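Local coordinates for protein CurD (Moorea producens 3L, PDB 5KP7) that probably acts as an HMG-CoA synthase-type acyltransferase and binds 4'-phosphopantetheine in a pocket, at residues A400-Y412 against V429-V443. The protein carries 3 engineered substitutions. Sequence-based numbering, arbitrary orientation.
With SO4 (sulfate ion), chain C.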
loop_
_atom_site.group_PDB
_atom_site.type_symbol
_atom_site.label_atom_id
_atom_site.label_comp_id
_atom_site.label_asym_id
_atom_site.label_seq_id
_atom_site.Cartn_x
_atom_site.Cartn_y
_atom_site.Cartn_z
ATOM N N ALA A 400 -8.008 13.619 20.497
ATOM C CA ALA A 400 -8.527 12.961 21.679
ATOM C C ALA A 400 -8.183 11.478 21.795
ATOM O O ALA A 400 -8.279 10.936 22.897
ATOM C CB ALA A 400 -10.036 13.132 21.755
ATOM N N VAL A 401 -7.800 10.833 20.679
ATOM C CA VAL A 401 -7.407 9.438 20.665
ATOM C C VAL A 401 -5.968 9.310 20.153
ATOM O O VAL A 401 -5.613 8.279 19.582
ATOM C CB VAL A 401 -8.367 8.548 19.825
ATOM C CG1 VAL A 401 -9.724 8.513 20.489
ATOM C CG2 VAL A 401 -8.534 9.033 18.404
ATOM N N ALA A 402 -5.152 10.324 20.408
ATOM C CA ALA A 402 -3.692 10.239 20.084
ATOM C C ALA A 402 -3.048 9.044 20.781
ATOM O O ALA A 402 -3.493 8.565 21.832
ATOM C CB ALA A 402 -2.990 11.516 20.538
ATOM N N PHE A 403 -1.928 8.599 20.219
ATOM C CA PHE A 403 -1.088 7.620 20.882
ATOM C C PHE A 403 -0.800 8.045 22.307
ATOM O O PHE A 403 -0.504 9.221 22.587
ATOM C CB PHE A 403 0.238 7.438 20.124
ATOM C CG PHE A 403 1.077 6.324 20.665
ATOM C CD1 PHE A 403 0.878 5.057 20.217
ATOM C CD2 PHE A 403 2.024 6.545 21.646
ATOM C CE1 PHE A 403 1.598 4.006 20.715
ATOM C CE2 PHE A 403 2.757 5.498 22.164
ATOM C CZ PHE A 403 2.511 4.222 21.720
ATOM N N GLY A 404 -0.937 7.089 23.216
ATOM C CA GLY A 404 -0.606 7.291 24.628
ATOM C C GLY A 404 -1.776 7.755 25.499
ATOM O O GLY A 404 -1.604 7.972 26.707
ATOM N N THR A 405 -2.945 7.945 24.886
ATOM C CA THR A 405 -4.145 8.328 25.601
ATOM C C THR A 405 -4.491 7.326 26.695
ATOM O O THR A 405 -4.568 6.135 26.440
ATOM C CB THR A 405 -5.328 8.502 24.634
ATOM O OG1 THR A 405 -5.028 9.590 23.721
ATOM C CG2 THR A 405 -6.618 8.796 25.396
ATOM N N ARG A 406 -4.656 7.836 27.920
ATOM C CA ARG A 406 -4.979 6.987 29.070
ATOM C C ARG A 406 -6.499 6.784 29.228
ATOM O O ARG A 406 -6.944 5.693 29.534
ATOM C CB ARG A 406 -4.385 7.584 30.350
ATOM C CG ARG A 406 -4.485 6.647 31.557
ATOM C CD ARG A 406 -4.191 7.350 32.845
ATOM N NE ARG A 406 -2.790 7.409 33.101
ATOM C CZ ARG A 406 -2.129 6.678 34.012
ATOM N NH1 ARG A 406 -0.825 6.831 34.097
ATOM N NH2 ARG A 406 -2.738 5.792 34.812
ATOM N N ASN A 407 -7.271 7.853 29.057
ATOM C CA ASN A 407 -8.743 7.796 29.227
ATOM C C ASN A 407 -9.419 8.650 28.183
ATOM O O ASN A 407 -9.053 9.812 27.978
ATOM C CB ASN A 407 -9.153 8.288 30.603
ATOM C CG ASN A 407 -8.702 7.354 31.716
ATOM O OD1 ASN A 407 -9.269 6.278 31.884
ATOM N ND2 ASN A 407 -7.716 7.773 32.496
ATOM N N VAL A 408 -10.384 8.080 27.488
ATOM C CA VAL A 408 -11.232 8.862 26.581
ATOM C C VAL A 408 -12.551 8.106 26.442
ATOM O O VAL A 408 -12.562 6.875 26.439
ATOM C CB VAL A 408 -10.575 9.122 25.194
ATOM C CG1 VAL A 408 -10.260 7.821 24.473
ATOM C CG2 VAL A 408 -11.431 10.047 24.333
ATOM N N THR A 409 -13.652 8.851 26.316
ATOM C CA THR A 409 -14.965 8.251 26.064
ATOM C C THR A 409 -15.479 8.832 24.774
ATOM O O THR A 409 -15.701 10.035 24.694
ATOM C CB THR A 409 -15.946 8.548 27.203
ATOM O OG1 THR A 409 -16.072 9.961 27.343
ATOM C CG2 THR A 409 -15.419 8.018 28.497
ATOM N N LEU A 410 -15.629 8.015 23.736
ATOM C CA LEU A 410 -15.975 8.555 22.418
ATOM C C LEU A 410 -17.448 8.984 22.295
ATOM O O LEU A 410 -18.357 8.299 22.769
ATOM C CB LEU A 410 -15.656 7.555 21.297
ATOM C CG LEU A 410 -14.206 7.364 20.843
ATOM C CD1 LEU A 410 -13.638 8.668 20.361
ATOM C CD2 LEU A 410 -13.345 6.749 21.947
ATOM N N ASP A 411 -17.652 10.121 21.636
ATOM C CA ASP A 411 -18.966 10.549 21.183
ATOM C C ASP A 411 -19.266 10.003 19.782
ATOM O O ASP A 411 -18.755 10.513 18.757
ATOM C CB ASP A 411 -19.069 12.071 21.172
ATOM C CG ASP A 411 -20.442 12.568 20.755
ATOM O OD1 ASP A 411 -21.394 11.751 20.621
ATOM O OD2 ASP A 411 -20.575 13.811 20.538
ATOM N N TYR A 412 -20.099 8.985 19.743
ATOM C CA TYR A 412 -20.518 8.390 18.489
ATOM C C TYR A 412 -21.324 9.342 17.609
ATOM O O TYR A 412 -21.395 9.151 16.397
ATOM C CB TYR A 412 -21.365 7.125 18.729
ATOM C CG TYR A 412 -20.684 5.940 19.389
ATOM C CD1 TYR A 412 -19.289 5.751 19.361
ATOM C CD2 TYR A 412 -21.453 4.959 19.996
ATOM C CE1 TYR A 412 -18.702 4.632 19.934
ATOM C CE2 TYR A 412 -20.866 3.847 20.571
ATOM C CZ TYR A 412 -19.508 3.678 20.530
ATOM O OH TYR A 412 -18.997 2.550 21.125
ATOM N N VAL A 429 -16.559 -0.799 16.719
ATOM C CA VAL A 429 -16.032 0.546 16.935
ATOM C C VAL A 429 -15.294 0.610 18.279
ATOM O O VAL A 429 -15.523 -0.231 19.179
ATOM C CB VAL A 429 -17.116 1.663 16.841
ATOM C CG1 VAL A 429 -17.737 1.684 15.460
ATOM C CG2 VAL A 429 -18.169 1.508 17.901
ATOM N N LEU A 430 -14.437 1.620 18.398
ATOM C CA LEU A 430 -13.773 1.958 19.661
ATOM C C LEU A 430 -14.709 2.795 20.519
ATOM O O LEU A 430 -15.046 3.932 20.159
ATOM C CB LEU A 430 -12.447 2.729 19.412
ATOM C CG LEU A 430 -11.656 3.199 20.635
ATOM C CD1 LEU A 430 -11.083 2.034 21.440
ATOM C CD2 LEU A 430 -10.582 4.176 20.198
ATOM N N LYS A 431 -15.113 2.235 21.671
ATOM C CA LYS A 431 -16.023 2.895 22.594
ATOM C C LYS A 431 -15.314 3.832 23.547
ATOM O O LYS A 431 -15.805 4.953 23.823
ATOM C CB LYS A 431 -16.789 1.847 23.418
ATOM C CG LYS A 431 -17.829 2.402 24.357
ATOM C CD LYS A 431 -18.463 1.248 25.150
ATOM C CE LYS A 431 -19.871 1.540 25.567
ATOM N NZ LYS A 431 -20.079 2.700 26.455
ATOM N N ALA A 432 -14.171 3.391 24.061
ATOM C CA ALA A 432 -13.477 4.127 25.114
ATOM C C ALA A 432 -12.089 3.551 25.310
ATOM O O ALA A 432 -11.818 2.418 24.917
ATOM C CB ALA A 432 -14.232 4.050 26.440
ATOM N N ILE A 433 -11.246 4.342 25.959
ATOM C CA ILE A 433 -10.017 3.846 26.555
ATOM C C ILE A 433 -10.140 4.159 28.045
ATOM O O ILE A 433 -10.491 5.282 28.427
ATOM C CB ILE A 433 -8.755 4.485 25.955
ATOM C CG1 ILE A 433 -8.749 4.328 24.430
ATOM C CG2 ILE A 433 -7.497 3.845 26.557
ATOM C CD1 ILE A 433 -7.616 5.055 23.727
ATOM N N LYS A 434 -9.897 3.163 28.881
ATOM C CA LYS A 434 -10.018 3.331 30.336
ATOM C C LYS A 434 -8.776 2.775 30.972
ATOM O O LYS A 434 -8.487 1.588 30.875
ATOM C CB LYS A 434 -11.280 2.642 30.841
ATOM C CG LYS A 434 -11.577 3.038 32.282
ATOM C CD LYS A 434 -12.997 2.701 32.709
ATOM C CE LYS A 434 -13.262 1.224 32.687
ATOM N NZ LYS A 434 -14.544 0.959 33.417
ATOM N N GLU A 435 -7.972 3.664 31.536
ATOM C CA GLU A 435 -6.667 3.292 32.091
ATOM C C GLU A 435 -5.854 2.459 31.095
ATOM O O GLU A 435 -5.335 1.389 31.409
ATOM C CB GLU A 435 -6.822 2.590 33.452
ATOM C CG GLU A 435 -7.486 3.486 34.491
ATOM C CD GLU A 435 -6.673 4.747 34.760
ATOM O OE1 GLU A 435 -5.543 4.604 35.242
ATOM O OE2 GLU A 435 -7.181 5.875 34.535
ATOM N N PHE A 436 -5.752 3.016 29.885
ATOM C CA PHE A 436 -5.057 2.416 28.726
ATOM C C PHE A 436 -5.722 1.198 28.112
ATOM O O PHE A 436 -5.288 0.772 27.019
ATOM C CB PHE A 436 -3.590 2.087 29.046
ATOM C CG PHE A 436 -2.803 3.234 29.581
ATOM C CD1 PHE A 436 -2.531 4.335 28.787
ATOM C CD2 PHE A 436 -2.290 3.209 30.873
ATOM C CE1 PHE A 436 -1.778 5.381 29.278
ATOM C CE2 PHE A 436 -1.506 4.242 31.354
ATOM C CZ PHE A 436 -1.257 5.337 30.561
ATOM N N HIS A 437 -6.771 0.653 28.720
ATOM C CA HIS A 437 -7.457 -0.520 28.181
ATOM C C HIS A 437 -8.473 -0.080 27.159
ATOM O O HIS A 437 -9.370 0.728 27.472
ATOM C CB HIS A 437 -8.174 -1.292 29.299
ATOM C CG HIS A 437 -8.682 -2.637 28.877
ATOM N ND1 HIS A 437 -9.747 -3.253 29.502
ATOM C CD2 HIS A 437 -8.237 -3.520 27.955
ATOM C CE1 HIS A 437 -9.958 -4.447 28.965
ATOM N NE2 HIS A 437 -9.044 -4.639 28.035
ATOM N N ARG A 438 -8.328 -0.562 25.925
ATOM C CA ARG A 438 -9.266 -0.180 24.858
ATOM C C ARG A 438 -10.492 -1.063 24.925
ATOM O O ARG A 438 -10.389 -2.288 25.056
ATOM C CB ARG A 438 -8.594 -0.241 23.487
ATOM C CG ARG A 438 -7.384 0.642 23.421
ATOM C CD ARG A 438 -7.038 1.109 22.014
ATOM N NE ARG A 438 -5.965 2.108 22.094
ATOM C CZ ARG A 438 -5.709 3.025 21.191
ATOM N NH1 ARG A 438 -6.433 3.122 20.081
ATOM N NH2 ARG A 438 -4.714 3.891 21.414
ATOM N N LYS A 439 -11.655 -0.425 24.861
ATOM C CA LYS A 439 -12.941 -1.114 24.914
ATOM C C LYS A 439 -13.633 -0.888 23.590
ATOM O O LYS A 439 -13.744 0.263 23.146
ATOM C CB LYS A 439 -13.801 -0.557 26.024
ATOM C CG LYS A 439 -13.067 -0.233 27.303
ATOM C CD LYS A 439 -12.590 -1.369 28.163
ATOM C CE LYS A 439 -12.121 -0.752 29.508
ATOM N NZ LYS A 439 -11.839 -1.552 30.768
ATOM N N TYR A 440 -14.135 -1.976 23.014
ATOM C CA TYR A 440 -14.798 -1.958 21.721
ATOM C C TYR A 440 -16.245 -2.417 21.834
ATOM O O TYR A 440 -16.628 -3.110 22.811
ATOM C CB TYR A 440 -14.021 -2.800 20.689
ATOM C CG TYR A 440 -12.592 -2.350 20.541
ATOM C CD1 TYR A 440 -11.609 -2.817 21.392
ATOM C CD2 TYR A 440 -12.214 -1.388 19.563
ATOM C CE1 TYR A 440 -10.296 -2.380 21.275
ATOM C CE2 TYR A 440 -10.899 -0.955 19.436
ATOM C CZ TYR A 440 -9.942 -1.442 20.293
ATOM O OH TYR A 440 -8.654 -0.998 20.195
ATOM N N GLU A 441 -17.051 -2.032 20.853
ATOM C CA GLU A 441 -18.503 -2.320 20.858
ATOM C C GLU A 441 -18.941 -2.684 19.443
ATOM O O GLU A 441 -18.531 -2.048 18.478
ATOM C CB GLU A 441 -19.284 -1.069 21.326
ATOM C CG GLU A 441 -20.761 -1.241 21.463
ATOM C CD GLU A 441 -21.481 -0.033 22.057
ATOM O OE1 GLU A 441 -20.866 1.027 22.332
ATOM O OE2 GLU A 441 -22.697 -0.159 22.220
ATOM N N TRP A 442 -19.833 -3.677 19.352
ATOM C CA TRP A 442 -20.497 -4.022 18.114
ATOM C C TRP A 442 -21.719 -3.128 17.978
ATOM O O TRP A 442 -22.568 -3.093 18.873
ATOM C CB TRP A 442 -20.907 -5.485 18.143
ATOM C CG TRP A 442 -19.774 -6.442 18.207
ATOM C CD1 TRP A 442 -19.360 -7.144 19.298
ATOM C CD2 TRP A 442 -18.935 -6.841 17.128
ATOM N NE1 TRP A 442 -18.300 -7.933 18.970
ATOM C CE2 TRP A 442 -18.013 -7.776 17.644
ATOM C CE3 TRP A 442 -18.846 -6.482 15.779
ATOM C CZ2 TRP A 442 -17.047 -8.381 16.851
ATOM C CZ3 TRP A 442 -17.884 -7.092 14.995
ATOM C CH2 TRP A 442 -16.983 -8.029 15.546
ATOM N N VAL A 443 -21.838 -2.422 16.874
ATOM C CA VAL A 443 -22.935 -1.471 16.681
ATOM C C VAL A 443 -23.688 -1.731 15.380
ATOM O O VAL A 443 -24.786 -1.182 15.174
ATOM C CB VAL A 443 -22.437 -0.016 16.775
ATOM C CG1 VAL A 443 -21.789 0.223 18.128
ATOM C CG2 VAL A 443 -21.454 0.314 15.658
ATOM O OXT VAL A 443 -23.234 -2.518 14.533
HETATM S S SO4 C . -14.593 -2.418 32.812
HETATM O O1 SO4 C . -15.564 -3.391 33.369
HETATM O O2 SO4 C . -13.957 -1.668 33.918
HETATM O O3 SO4 C . -13.562 -3.150 32.042
HETATM O O4 SO4 C . -15.295 -1.474 31.911
HETATM O O HOH W 1 -4.009 5.917 19.561
HETATM O O HOH W 2 -3.635 4.533 24.327
HETATM O O HOH W 3 -18.398 5.895 24.031
#
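Glu435, in the type I' turn of the hairpin 429-443, is gripped through both its carboxylate and its backbone by Arg406 and Asn407. Arg406 NH2 makes a salt bridge to Glu435 OE1 at 3.1 Å, from the syn side but tilted out of the carboxylate plane, while OE1 lies almost in the guanidinium plane. Asn407 uses both ends of its amide: ND2 donates to Glu435 OE2 at 2.8 Å from above the carboxylate plane, while OD1 accepts from Glu435 N. With CG anti to the carbonyl carbon (chi1 -68°), the Asn407 amide swings to the turn although its CB points away overall. Beside it, Arg406 lays CG over one face of the Phe436 ring in a CH-pi contact, 3.7 Å from the centroid, and the rim of that ring, at CE2, sits over one face of the guanidinium, the two planes 48° apart. An almost straight bond from Phe436 N to Arg406 O joins the two backbones at the turn. The chain then pairs as a short antiparallel edge strand: Val408 and Ile433 exchange both backbone bonds and touch CG1 to CG1 at 3.8 Å, and Leu410 N reaches Lys431 O where the hairpin carries a classic beta bulge. At the far end, Tyr412 OH donates to Glu441 OE1 at 2.7 Å, from the anti side and tilted out of the carboxylate plane, while Val429 CG2 rests against Tyr412 CZ. A phenylalanine in place of Tyr412 would lack the hydroxyl, and is likely to leave the Glu441 carboxylate without this donor. Residues 400-412 thus add outer strand 408-409 to hairpin strands 428-434 and 437-442, giving a three-stranded antiparallel sheet away from the phosphopantetheine pocket; Tyr440 packs on helix 75-89, and Tyr412 stacks on Trp419 of helix 416-422.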